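Local coordinates for conserved hypothetical protein (PDB 2FNA), which binds ADP and magnesium as an archaeal AAA+ ATPase, and probably couples ATP hydrolysis to a task not yet identified, at residues E279-G284 / T330-H335; G303-V308 / S323-Y328; L127-E132 / L161-D166. One frame throughout, in Å; residues are numbered along the deposited sequence.

Contact 1 (E279-G284 / T330-H335); sequences ENFLHG and TQLTKH
The Phe281 ring reaches across from the C-terminal end of helix 259-282 and sets its edge against the face of the His335 imidazole. The two ring centroids lie 5.2 Å apart with their planes at 75°, an edge-to-face pair in which Phe281 supplies the edge through CD1 and CE1. Its closest approach is CE1 of Phe281 to CG of His335, 3.7 Å, and CB of His335 lies beside the same two ring atoms. Farther out on the phenyl group, CZ meets the CD2 methyl of Leu332 at 3.8 Å; this methyl comes in obliquely, and the CB of Gln331 completes the contact near the same ring atom. With CG anti to the backbone N (chi1 175°), the phenyl group of Phe281 points to the end of helix 322-334, where it meets Gln331 and Leu332 of the helix and His335 just beyond it. That helix belongs to the region resembling the C-terminal winged helix-turn-helix domain of MCM proteins, so the ring joins the end of the long helix 259-282 to the last turn of a helix in this module and to the residue just after it. Arg285 forms a cation-pi pair with Phe281 and also donates a hydrogen bond to OE1 of Gln331, while Trp337 and Tyr292 add further edge-to-face partners. The imidazole has a polar tie of its own, from ND1 of His335 to OE2 of Glu179, which probably restrains its rotation and keeps a face turned to the phenyl edge. Were Phe281 replaced by an alanine, a gap would probably open between the two helices, leaving the His335 face and the Leu332 methyl without the phenyl edge and the phenyl carbons they now meet.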
loop_
_atom_site.group_PDB
_atom_site.type_symbol
_atom_site.label_atom_id
_atom_site.label_comp_id
_atom_site.label_asym_id
_atom_site.label_seq_id
_atom_site.Cartn_x
_atom_site.Cartn_y
_atom_site.Cartn_z
ATOM N N GLU A 279 3.991 12.676 -9.256
ATOM C CA GLU A 279 4.448 13.916 -8.602
ATOM C C GLU A 279 4.879 13.644 -7.174
ATOM O O GLU A 279 5.879 14.187 -6.744
ATOM C CB GLU A 279 3.369 14.996 -8.607
ATOM C CG GLU A 279 3.134 15.611 -9.959
ATOM C CD GLU A 279 4.407 16.187 -10.525
ATOM O OE1 GLU A 279 5.037 17.007 -9.816
ATOM O OE2 GLU A 279 4.799 15.780 -11.646
ATOM N N ASN A 280 4.139 12.808 -6.448
ATOM C CA ASN A 280 4.592 12.336 -5.137
ATOM C C ASN A 280 5.950 11.634 -5.204
ATOM O O ASN A 280 6.816 11.880 -4.364
ATOM C CB ASN A 280 3.610 11.377 -4.489
ATOM C CG ASN A 280 2.307 12.012 -4.148
ATOM O OD1 ASN A 280 2.198 13.221 -4.080
ATOM N ND2 ASN A 280 1.309 11.190 -3.903
ATOM N N PHE A 281 6.126 10.762 -6.194
ATOM C CA PHE A 281 7.429 10.155 -6.441
ATOM C C PHE A 281 8.533 11.175 -6.700
ATOM O O PHE A 281 9.645 10.986 -6.248
ATOM C CB PHE A 281 7.362 9.149 -7.605
ATOM C CG PHE A 281 8.713 8.576 -7.995
ATOM C CD1 PHE A 281 9.274 7.522 -7.281
ATOM C CD2 PHE A 281 9.433 9.116 -9.056
ATOM C CE1 PHE A 281 10.532 7.012 -7.628
ATOM C CE2 PHE A 281 10.669 8.620 -9.396
ATOM C CZ PHE A 281 11.229 7.569 -8.695
ATOM N N LEU A 282 8.239 12.237 -7.434
ATOM C CA LEU A 282 9.266 13.203 -7.848
ATOM C C LEU A 282 9.591 14.242 -6.757
ATOM O O LEU A 282 10.500 15.063 -6.917
ATOM C CB LEU A 282 8.824 13.944 -9.122
ATOM C CG LEU A 282 8.694 13.128 -10.403
ATOM C CD1 LEU A 282 8.071 13.966 -11.496
ATOM C CD2 LEU A 282 10.034 12.559 -10.830
ATOM N N HIS A 283 8.809 14.215 -5.685
ATOM C CA HIS A 283 9.011 15.050 -4.527
ATOM C C HIS A 283 10.346 14.642 -3.917
ATOM O O HIS A 283 10.577 13.459 -3.626
ATOM C CB HIS A 283 7.862 14.839 -3.538
ATOM C CG HIS A 283 7.798 15.857 -2.441
ATOM N ND1 HIS A 283 6.968 15.719 -1.350
ATOM C CD2 HIS A 283 8.454 17.029 -2.267
ATOM C CE1 HIS A 283 7.102 16.772 -0.561
ATOM N NE2 HIS A 283 8.007 17.573 -1.087
ATOM N N GLY A 284 11.238 15.617 -3.771
ATOM C CA GLY A 284 12.603 15.353 -3.313
ATOM C C GLY A 284 13.595 14.907 -4.389
ATOM O O GLY A 284 14.759 14.656 -4.078
ATOM N N THR A 330 16.662 1.947 -10.800
ATOM C CA THR A 330 16.549 1.303 -9.477
ATOM C C THR A 330 15.488 1.956 -8.600
ATOM O O THR A 330 14.749 1.264 -7.906
ATOM C CB THR A 330 17.902 1.339 -8.720
ATOM O OG1 THR A 330 18.840 0.526 -9.423
ATOM C CG2 THR A 330 17.754 0.819 -7.271
ATOM N N GLN A 331 15.443 3.287 -8.603
ATOM C CA GLN A 331 14.448 3.996 -7.834
ATOM C C GLN A 331 13.028 3.669 -8.354
ATOM O O GLN A 331 12.116 3.378 -7.569
ATOM C CB GLN A 331 14.734 5.502 -7.857
ATOM C CG GLN A 331 15.938 5.910 -7.017
ATOM C CD GLN A 331 15.779 5.490 -5.559
ATOM O OE1 GLN A 331 14.942 6.024 -4.840
ATOM N NE2 GLN A 331 16.569 4.514 -5.131
ATOM N N LEU A 332 12.863 3.709 -9.671
ATOM C CA LEU A 332 11.571 3.431 -10.328
ATOM C C LEU A 332 11.104 2.017 -10.008
ATOM O O LEU A 332 9.909 1.779 -9.696
ATOM C CB LEU A 332 11.698 3.650 -11.858
ATOM C CG LEU A 332 11.743 5.123 -12.302
ATOM C CD1 LEU A 332 12.089 5.279 -13.771
ATOM C CD2 LEU A 332 10.410 5.803 -12.013
ATOM N N THR A 333 12.041 1.070 -10.050
ATOM C CA THR A 333 11.727 -0.328 -9.712
ATOM C C THR A 333 11.359 -0.496 -8.231
ATOM O O THR A 333 10.416 -1.237 -7.896
ATOM C CB THR A 333 12.888 -1.257 -10.060
ATOM O OG1 THR A 333 13.209 -1.116 -11.444
ATOM C CG2 THR A 333 12.535 -2.683 -9.810
ATOM N N LYS A 334 12.097 0.179 -7.346
ATOM C CA LYS A 334 11.841 0.077 -5.895
ATOM C C LYS A 334 10.478 0.638 -5.532
ATOM O O LYS A 334 9.866 0.190 -4.580
ATOM C CB LYS A 334 12.885 0.854 -5.085
ATOM C CG LYS A 334 14.292 0.310 -5.165
ATOM C CD LYS A 334 14.649 -0.556 -3.967
ATOM C CE LYS A 334 16.122 -0.409 -3.637
ATOM N NZ LYS A 334 16.551 -1.537 -2.777
ATOM N N HIS A 335 10.054 1.671 -6.258
ATOM C CA HIS A 335 8.810 2.358 -6.008
ATOM C C HIS A 335 7.669 1.786 -6.904
ATOM O O HIS A 335 6.525 2.240 -6.837
ATOM C CB HIS A 335 8.985 3.881 -6.148
ATOM C CG HIS A 335 9.825 4.495 -5.066
ATOM N ND1 HIS A 335 9.278 5.134 -3.968
ATOM C CD2 HIS A 335 11.170 4.547 -4.900
ATOM C CE1 HIS A 335 10.250 5.560 -3.183
ATOM N NE2 HIS A 335 11.403 5.211 -3.721
#

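Contact 2 (G303-V308 / S323-Y328); sequences GKWSDV and SEIYNY
Trp305 and Ile325 make a CH-pi contact. The CG2 methyl of Ile325 sits over one face of the indole, 3.4 Å from the centroid of the six-membered ring and only 13° off its normal. The methyl therefore presses on the benzo half of the indole, and its nearest ring atom is CZ2 of Trp305, also at 3.4 Å. The branched CB of Ile325 lies close behind, 3.5 Å from CZ2 of Trp305. Two torsions bring the groups together: CG of Trp305 is anti to its backbone N (chi1 -177°), which carries the indole out from the first turn of its helix, and CG2 of Ile325 is likewise anti to its own N.

Further apolar contacts enlarge the patch. The CB of Tyr326 approaches the edge of the indole in its plane, 3.9 Å from CH2 of Trp305, while the phenol leads away from the contact. Deeper in, CG1 of Val308 meets the same CG2 of Ile325 at 4.3 Å, and Val308 also packs on Ile295 and Leu299 of helix 289-299. Outside the two segments, Asp322 and Leu329 give the indole further neighbours on helix 322-334.

Hydrogen bonding acts within 303-308, at the start of the helix that carries Trp305. The backbone N of Lys304, the N-cap residue, donates to OD2 of Asp307 over 2.7 Å, at 164° and through the anti lone pair of the carboxylate. This bond ties the residue before the helix to its first turn and probably steadies the base from which the indole projects.

Helices 305-316 and 322-334, joined by a short connection and packed on helix 289-299, with the hairpin of strands 338-340 and 345-347 following, form the pattern of a winged helix-turn-helix domain.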
loop_
_atom_site.group_PDB
_atom_site.type_symbol
_atom_site.label_atom_id
_atom_site.label_comp_id
_atom_site.label_asym_id
_atom_site.label_seq_id
_atom_site.Cartn_x
_atom_site.Cartn_y
_atom_site.Cartn_z
ATOM N N GLY A 303 10.993 -0.941 -23.116
ATOM C CA GLY A 303 12.281 -0.692 -23.754
ATOM C C GLY A 303 13.446 -1.256 -22.963
ATOM O O GLY A 303 13.281 -1.728 -21.832
ATOM N N LYS A 304 14.631 -1.209 -23.570
ATOM C CA LYS A 304 15.853 -1.681 -22.918
ATOM C C LYS A 304 16.673 -0.486 -22.434
ATOM O O LYS A 304 16.376 0.662 -22.780
ATOM C CB LYS A 304 16.660 -2.532 -23.902
ATOM C CG LYS A 304 15.921 -3.797 -24.386
ATOM C CD LYS A 304 16.243 -4.146 -25.840
ATOM C CE LYS A 304 16.494 -5.645 -26.032
ATOM N NZ LYS A 304 17.847 -6.063 -25.532
ATOM N N TRP A 305 17.683 -0.769 -21.613
ATOM C CA TRP A 305 18.685 0.211 -21.175
ATOM C C TRP A 305 19.139 1.145 -22.286
ATOM O O TRP A 305 19.171 2.362 -22.100
ATOM C CB TRP A 305 19.906 -0.529 -20.658
ATOM C CG TRP A 305 20.976 0.338 -20.114
ATOM C CD1 TRP A 305 21.898 1.066 -20.821
ATOM C CD2 TRP A 305 21.276 0.547 -18.737
ATOM N NE1 TRP A 305 22.739 1.728 -19.963
ATOM C CE2 TRP A 305 22.378 1.426 -18.675
ATOM C CE3 TRP A 305 20.719 0.082 -17.545
ATOM C CZ2 TRP A 305 22.930 1.844 -17.469
ATOM C CZ3 TRP A 305 21.266 0.500 -16.349
ATOM C CH2 TRP A 305 22.357 1.372 -16.320
ATOM N N SER A 306 19.527 0.565 -23.426
ATOM C CA SER A 306 19.960 1.343 -24.584
ATOM C C SER A 306 18.913 2.387 -24.978
ATOM O O SER A 306 19.271 3.522 -25.289
ATOM C CB SER A 306 20.280 0.435 -25.783
ATOM O OG SER A 306 19.279 -0.541 -26.010
ATOM N N ASP A 307 17.626 2.016 -24.925
ATOM C CA ASP A 307 16.545 2.942 -25.289
ATOM C C ASP A 307 16.439 4.094 -24.270
ATOM O O ASP A 307 16.223 5.255 -24.635
ATOM C CB ASP A 307 15.202 2.202 -25.409
ATOM C CG ASP A 307 15.237 1.070 -26.436
ATOM O OD1 ASP A 307 15.261 1.354 -27.661
ATOM O OD2 ASP A 307 15.246 -0.107 -26.013
ATOM N N VAL A 308 16.579 3.754 -22.992
ATOM C CA VAL A 308 16.564 4.737 -21.897
ATOM C C VAL A 308 17.767 5.701 -22.078
ATOM O O VAL A 308 17.613 6.930 -22.107
ATOM C CB VAL A 308 16.593 4.027 -20.506
ATOM C CG1 VAL A 308 16.785 5.031 -19.395
ATOM C CG2 VAL A 308 15.300 3.218 -20.266
ATOM N N SER A 323 26.039 5.058 -14.055
ATOM C CA SER A 323 25.717 5.136 -12.623
ATOM C C SER A 323 24.424 5.893 -12.404
ATOM O O SER A 323 23.593 5.494 -11.583
ATOM C CB SER A 323 26.816 5.857 -11.830
ATOM O OG SER A 323 28.054 5.178 -11.898
ATOM N N GLU A 324 24.286 7.010 -13.115
ATOM C CA GLU A 324 23.083 7.822 -13.047
ATOM C C GLU A 324 21.883 7.011 -13.543
ATOM O O GLU A 324 20.861 6.924 -12.847
ATOM C CB GLU A 324 23.256 9.106 -13.873
ATOM C CG GLU A 324 24.158 10.143 -13.207
ATOM C CD GLU A 324 24.494 11.334 -14.111
ATOM O OE1 GLU A 324 25.225 11.162 -15.127
ATOM O OE2 GLU A 324 24.050 12.455 -13.779
ATOM N N ILE A 325 22.041 6.400 -14.720
ATOM C CA ILE A 325 20.992 5.581 -15.349
ATOM C C ILE A 325 20.521 4.440 -14.428
ATOM O O ILE A 325 19.335 4.227 -14.265
ATOM C CB ILE A 325 21.461 4.937 -16.684
ATOM C CG1 ILE A 325 21.932 5.997 -17.702
ATOM C CG2 ILE A 325 20.346 4.050 -17.277
ATOM C CD1 ILE A 325 20.847 6.575 -18.591
ATOM N N TYR A 326 21.475 3.713 -13.861
ATOM C CA TYR A 326 21.207 2.627 -12.938
ATOM C C TYR A 326 20.378 3.108 -11.750
ATOM O O TYR A 326 19.417 2.450 -11.341
ATOM C CB TYR A 326 22.532 2.038 -12.437
ATOM C CG TYR A 326 22.378 0.919 -11.420
ATOM C CD1 TYR A 326 22.121 -0.391 -11.828
ATOM C CD2 TYR A 326 22.498 1.168 -10.050
ATOM C CE1 TYR A 326 21.984 -1.420 -10.907
ATOM C CE2 TYR A 326 22.362 0.146 -9.122
ATOM C CZ TYR A 326 22.105 -1.145 -9.558
ATOM O OH TYR A 326 21.966 -2.167 -8.642
ATOM N N ASN A 327 20.763 4.255 -11.193
ATOM C CA ASN A 327 20.076 4.815 -10.027
ATOM C C ASN A 327 18.630 5.217 -10.342
ATOM O O ASN A 327 17.741 4.983 -9.528
ATOM C CB ASN A 327 20.874 6.003 -9.464
ATOM C CG ASN A 327 20.103 6.809 -8.415
ATOM O OD1 ASN A 327 19.664 6.277 -7.389
ATOM N ND2 ASN A 327 19.977 8.118 -8.655
ATOM N N TYR A 328 18.398 5.821 -11.508
ATOM C CA TYR A 328 17.036 6.204 -11.911
ATOM C C TYR A 328 16.126 4.971 -12.083
ATOM O O TYR A 328 14.994 4.935 -11.595
ATOM C CB TYR A 328 17.062 7.015 -13.212
ATOM C CG TYR A 328 17.926 8.262 -13.194
ATOM C CD1 TYR A 328 17.951 9.105 -12.084
ATOM C CD2 TYR A 328 18.677 8.630 -14.315
ATOM C CE1 TYR A 328 18.727 10.258 -12.071
ATOM C CE2 TYR A 328 19.459 9.791 -14.314
ATOM C CZ TYR A 328 19.475 10.600 -13.186
ATOM O OH TYR A 328 20.239 11.749 -13.154
#

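Contact 3 (L127-E132 / L161-D166); sequences LLESFE and LAYAYD
Glu129 and Tyr163 meet through their polar ends, the phenol OH donating a hydrogen bond to OE1 of Glu129 over 3.1 Å. The carboxylate chain is extended, with CG anti to the backbone N (chi1 -163°), and crosses the tyrosine side chain at about a right angle. OE1 of Glu129 lies near the plane of the Tyr163 ring, at its edge, and is also 3.3 Å from CE2 of Tyr163. On the acceptor side the hydroxyl comes from above the carboxylate plane, 44° out of it. The phenol likewise swings anti to its own backbone N (chi1 175°), which sends it across toward helix 124-133.

Helices 124-133 and 158-167 pack side by side on the parallel sheet of a P-loop NTPase core of the AAA+ type. On the side nearer the sheet the contact turns apolar: CD1 is the branch of Leu128 that touches, meeting CB of Ala164 at 3.9 Å. Both side chains also rest on Phe173 of strand 171-177. The small alanine is consistent with the close approach of the backbones there, 7.4 Å from CA of Leu128 to CA of Ala164.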
loop_
_atom_site.group_PDB
_atom_site.type_symbol
_atom_site.label_atom_id
_atom_site.label_comp_id
_atom_site.label_asym_id
_atom_site.label_seq_id
_atom_site.Cartn_x
_atom_site.Cartn_y
_atom_site.Cartn_z
ATOM N N LEU A 127 4.931 0.688 24.959
ATOM C CA LEU A 127 3.580 0.975 24.526
ATOM C C LEU A 127 2.880 -0.304 24.044
ATOM O O LEU A 127 1.759 -0.606 24.475
ATOM C CB LEU A 127 3.615 2.045 23.435
ATOM C CG LEU A 127 2.274 2.551 22.880
ATOM C CD1 LEU A 127 1.352 3.106 24.002
ATOM C CD2 LEU A 127 2.495 3.609 21.787
ATOM N N LEU A 128 3.556 -1.050 23.175
ATOM C CA LEU A 128 3.045 -2.313 22.626
ATOM C C LEU A 128 2.822 -3.324 23.736
ATOM O O LEU A 128 1.824 -4.062 23.748
ATOM C CB LEU A 128 4.030 -2.904 21.625
ATOM C CG LEU A 128 4.322 -2.137 20.329
ATOM C CD1 LEU A 128 5.388 -2.884 19.557
ATOM C CD2 LEU A 128 3.086 -1.986 19.502
ATOM N N GLU A 129 3.777 -3.354 24.656
ATOM C CA GLU A 129 3.731 -4.243 25.799
ATOM C C GLU A 129 2.518 -3.964 26.687
ATOM O O GLU A 129 1.983 -4.883 27.314
ATOM C CB GLU A 129 5.035 -4.122 26.598
ATOM C CG GLU A 129 5.263 -5.278 27.544
ATOM C CD GLU A 129 6.722 -5.491 27.928
ATOM O OE1 GLU A 129 7.636 -4.860 27.339
ATOM O OE2 GLU A 129 6.942 -6.322 28.830
ATOM N N SER A 130 2.065 -2.710 26.718
ATOM C CA SER A 130 0.887 -2.328 27.521
ATOM C C SER A 130 -0.434 -2.692 26.842
ATOM O O SER A 130 -1.432 -2.948 27.516
ATOM C CB SER A 130 0.903 -0.834 27.821
ATOM O OG SER A 130 0.583 -0.091 26.671
ATOM N N PHE A 131 -0.450 -2.692 25.506
ATOM C CA PHE A 131 -1.584 -3.203 24.755
ATOM C C PHE A 131 -1.736 -4.668 25.094
ATOM O O PHE A 131 -2.847 -5.139 25.358
ATOM C CB PHE A 131 -1.370 -3.108 23.245
ATOM C CG PHE A 131 -1.215 -1.712 22.710
ATOM C CD1 PHE A 131 -1.614 -0.598 23.422
ATOM C CD2 PHE A 131 -0.676 -1.526 21.434
ATOM C CE1 PHE A 131 -1.461 0.679 22.883
ATOM C CE2 PHE A 131 -0.533 -0.250 20.894
ATOM C CZ PHE A 131 -0.926 0.852 21.628
ATOM N N GLU A 132 -0.606 -5.380 25.084
ATOM C CA GLU A 132 -0.577 -6.808 25.417
ATOM C C GLU A 132 -1.006 -7.057 26.856
ATOM O O GLU A 132 -1.749 -8.000 27.104
ATOM C CB GLU A 132 0.802 -7.429 25.103
ATOM C CG GLU A 132 1.078 -8.739 25.836
ATOM C CD GLU A 132 2.064 -9.655 25.149
ATOM O OE1 GLU A 132 2.141 -9.626 23.907
ATOM O OE2 GLU A 132 2.727 -10.443 25.866
ATOM N N LEU A 161 9.944 -3.243 17.016
ATOM C CA LEU A 161 9.291 -4.288 16.219
ATOM C C LEU A 161 9.894 -5.652 16.460
ATOM O O LEU A 161 9.162 -6.634 16.516
ATOM C CB LEU A 161 9.380 -3.950 14.729
ATOM C CG LEU A 161 8.604 -2.712 14.301
ATOM C CD1 LEU A 161 8.845 -2.357 12.843
ATOM C CD2 LEU A 161 7.122 -2.933 14.569
ATOM N N ALA A 162 11.232 -5.706 16.587
ATOM C CA ALA A 162 11.945 -6.963 16.840
ATOM C C ALA A 162 11.666 -7.470 18.254
ATOM O O ALA A 162 11.480 -8.658 18.470
ATOM C CB ALA A 162 13.444 -6.771 16.650
ATOM N N TYR A 163 11.640 -6.556 19.210
ATOM C CA TYR A 163 11.295 -6.894 20.583
ATOM C C TYR A 163 9.900 -7.567 20.682
ATOM O O TYR A 163 9.725 -8.581 21.362
ATOM C CB TYR A 163 11.388 -5.656 21.495
ATOM C CG TYR A 163 10.927 -5.967 22.898
ATOM C CD1 TYR A 163 11.745 -6.675 23.755
ATOM C CD2 TYR A 163 9.640 -5.632 23.333
ATOM C CE1 TYR A 163 11.334 -7.015 25.026
ATOM C CE2 TYR A 163 9.210 -5.979 24.617
ATOM C CZ TYR A 163 10.069 -6.673 25.452
ATOM O OH TYR A 163 9.700 -7.042 26.727
ATOM N N ALA A 164 8.922 -6.974 20.010
ATOM C CA ALA A 164 7.587 -7.514 19.921
ATOM C C ALA A 164 7.581 -8.871 19.234
ATOM O O ALA A 164 7.010 -9.843 19.747
ATOM C CB ALA A 164 6.684 -6.529 19.155
ATOM N N TYR A 165 8.214 -8.928 18.068
ATOM C CA TYR A 165 8.344 -10.169 17.304
ATOM C C TYR A 165 8.860 -11.296 18.185
ATOM O O TYR A 165 8.257 -12.376 18.243
ATOM C CB TYR A 165 9.268 -9.954 16.069
ATOM C CG TYR A 165 9.250 -11.119 15.086
ATOM C CD1 TYR A 165 9.828 -12.338 15.418
ATOM C CD2 TYR A 165 8.670 -10.990 13.845
ATOM C CE1 TYR A 165 9.815 -13.395 14.535
ATOM C CE2 TYR A 165 8.640 -12.040 12.962
ATOM C CZ TYR A 165 9.211 -13.246 13.322
ATOM O OH TYR A 165 9.196 -14.276 12.443
ATOM N N ASP A 166 9.978 -11.057 18.873
ATOM C CA ASP A 166 10.582 -12.104 19.710
ATOM C C ASP A 166 9.855 -12.341 21.053
ATOM O O ASP A 166 9.840 -13.471 21.544
ATOM C CB ASP A 166 12.077 -11.832 19.964
ATOM C CG ASP A 166 12.913 -11.816 18.673
ATOM O OD1 ASP A 166 12.462 -12.340 17.618
ATOM O OD2 ASP A 166 14.034 -11.263 18.719
#

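Contacts 1 and 2 share helix 322-334, their centres 15 Å apart, and contact 2 is nested along the chain within the loop that contact 1 closes. Contact 1 joins that helix to the end of helix 259-282, whereas contact 2 works within the winged helix-turn-helix module. Contact 3 lies apart in the ATPase domain, about 17 Å from contact 1 and about 25 Å from contact 2 between nearest atoms. None is wholly core: each mixes buried residues with more exposed ones, and contact 2 reaches farthest to the surface. Aromatic rings dominate the first two, whereas contact 3 alone is bridged by a hydrogen bond, outside an apolar layer against the sheet.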